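PDB 3L22: SusD superfamily protein from Bacteroides fragilis, which probably binds glycans at the outer membrane, as other SusD-family proteins do, and also binds zinc ions. Local coordinates for residues Ser283-Met286 against Ser287-Asp290. Numbering follows the deposited sequence.
Sequences SGIM and SKPD
S287 turns its side chain back to the carbonyl oxygen of G284, and its hydroxyl OG donates to G284 O at 2.6 Å, lying in the plane of that carbonyl. A chi1 of 75° leaves OG flanked by N and C of its own residue, the rotation that brings it back to G284 O. The same oxygen receives a second bond, from S287 N at 2.9 Å, but this N-H comes from above the carbonyl plane, 51° out of it. One residue thus grips G284 O twice, through main chain and side chain, and the hydroxyl is held in its rotation by the first of these bonds. OG also packs 3.3 Å from S283 C.

One residue further on, K288 N donates to I285 O at 3.1 Å. Both backbone bonds span three residues, the i to i+3 spacing of a 3-10 turn, here a short one running from I285 to S287. Beside this turn the I285 and K288 side chains cross at about a right angle. With CG1 of I285 anti to the backbone N (chi1 -171°), a further turn at chi2 directs CD1 at the aliphatic part of the lysine, where it meets K288 CD at 4.0 Å. K288 CB and CG lie close to I285 O, before the chain bends at chi4. M286, a selenomethionine, extends the other way and touches K303.

The turn lies in the loop between strand 277-279 and helix 297-302. D55 OD1 accepts from I285 N and V409 O takes the hydroxyl of S283, tying the turn to two parts of the chain remote in sequence, D55 just before strand 56-58 and V409 at the end of strand 406-409. The crossed I285 and K288 side chains both rest on N383 and R386 of helix 374-388.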
ATOM      1  N   SER A 283      16.512  14.953  -7.263  1.00 14.14           N
ATOM      2  CA  SER A 283      15.737  15.623  -6.230  1.00 14.64           C
ATOM      3  C   SER A 283      15.032  14.737  -5.214  1.00 15.00           C
ATOM      4  O   SER A 283      14.448  15.272  -4.269  1.00 15.19           O
ATOM      5  CB  SER A 283      14.630  16.453  -6.916  1.00 15.48           C
ATOM      6  OG  SER A 283      15.181  17.423  -7.783  1.00 15.58           O
ATOM      7  N   GLY A 284      15.002  13.415  -5.420  1.00 14.91           N
ATOM      8  CA  GLY A 284      14.309  12.501  -4.521  1.00 14.63           C
ATOM      9  C   GLY A 284      15.218  12.041  -3.388  1.00 14.40           C
ATOM     10  O   GLY A 284      16.296  12.570  -3.207  1.00 15.45           O
ATOM     11  N   ILE A 285      14.778  11.033  -2.649  1.00 14.07           N
ATOM     12  CA  ILE A 285      15.476  10.559  -1.466  1.00 13.30           C
ATOM     13  C   ILE A 285      16.932  10.198  -1.747  1.00 14.34           C
ATOM     14  O   ILE A 285      17.828  10.525  -0.959  1.00 14.67           O
ATOM     15  CB  ILE A 285      14.723   9.382  -0.775  1.00 13.22           C
ATOM     16  CG1 ILE A 285      15.363   9.035   0.598  1.00 11.85           C
ATOM     17  CG2 ILE A 285      14.656   8.126  -1.650  1.00 12.44           C
ATOM     18  CD1 ILE A 285      15.458  10.222   1.566  1.00  9.45           C
HETATM   19  N   MSE A 286      17.186   9.554  -2.874  1.00 15.29           N
HETATM   20  CA  MSE A 286      18.546   9.131  -3.181  1.00 16.02           C
HETATM   21  C   MSE A 286      19.407  10.254  -3.734  1.00 15.88           C
HETATM   22  O   MSE A 286      20.540   9.988  -4.051  1.00 16.41           O
HETATM   23  CB  MSE A 286      18.546   7.903  -4.110  1.00 16.15           C
HETATM   24  CG  MSE A 286      17.964   6.688  -3.454  1.00 18.21           C
HETATM   25 SE   MSE A 286      18.534   5.114  -4.473  0.75 26.26          SE
HETATM   26  CE  MSE A 286      17.561   3.655  -3.729  1.00 18.00           C
ATOM     27  N   SER A 287      18.882  11.481  -3.855  1.00 15.15           N
ATOM     28  CA  SER A 287      19.708  12.655  -4.081  1.00 15.18           C
ATOM     29  C   SER A 287      20.275  13.206  -2.795  1.00 15.42           C
ATOM     30  O   SER A 287      21.089  14.098  -2.859  1.00 16.02           O
ATOM     31  CB  SER A 287      18.896  13.782  -4.733  1.00 15.27           C
ATOM     32  OG  SER A 287      18.020  14.426  -3.824  1.00 14.04           O
ATOM     33  N   LYS A 288      19.807  12.757  -1.634  1.00 14.73           N
ATOM     34  CA  LYS A 288      20.267  13.322  -0.389  1.00 15.33           C
ATOM     35  C   LYS A 288      21.492  12.548   0.135  1.00 16.23           C
ATOM     36  O   LYS A 288      21.453  11.322   0.164  1.00 15.35           O
ATOM     37  CB  LYS A 288      19.162  13.268   0.662  1.00 15.04           C
ATOM     38  CG  LYS A 288      17.902  14.067   0.273  1.00 16.61           C
ATOM     39  CD  LYS A 288      16.870  13.935   1.358  1.00 20.61           C
ATOM     40  CE  LYS A 288      15.474  14.403   0.935  1.00 23.67           C
ATOM     41  NZ  LYS A 288      15.263  15.765   1.353  1.00 26.34           N
ATOM     42  N   PRO A 289      22.560  13.254   0.580  1.00 17.41           N
ATOM     43  CA  PRO A 289      23.754  12.454   0.914  0.50 17.41           C
ATOM     44  C   PRO A 289      23.628  11.425   2.067  1.00 17.32           C
ATOM     45  O   PRO A 289      24.193  10.333   1.913  1.00 17.39           O
ATOM     46  CB  PRO A 289      24.830  13.517   1.157  0.50 17.45           C
ATOM     47  CG  PRO A 289      24.475  14.608   0.184  0.50 16.92           C
ATOM     48  CD  PRO A 289      22.944  14.634   0.188  0.50 17.18           C
ATOM     49  N   ASP A 290      22.829  11.665   3.104  1.00 16.44           N
ATOM     50  CA  ASP A 290      22.618  10.649   4.134  1.00 16.30           C
ATOM     51  C   ASP A 290      21.763   9.443   3.718  1.00 14.97           C
ATOM     52  O   ASP A 290      21.684   8.459   4.437  1.00 13.26           O
ATOM     53  CB  ASP A 290      22.039  11.270   5.394  1.00 17.91           C
ATOM     54  CG  ASP A 290      23.030  12.227   6.106  1.00 20.85           C
ATOM     55  OD1 ASP A 290      24.151  12.489   5.610  1.00 22.32           O
ATOM     56  OD2 ASP A 290      22.663  12.687   7.207  1.00 27.08           O
TER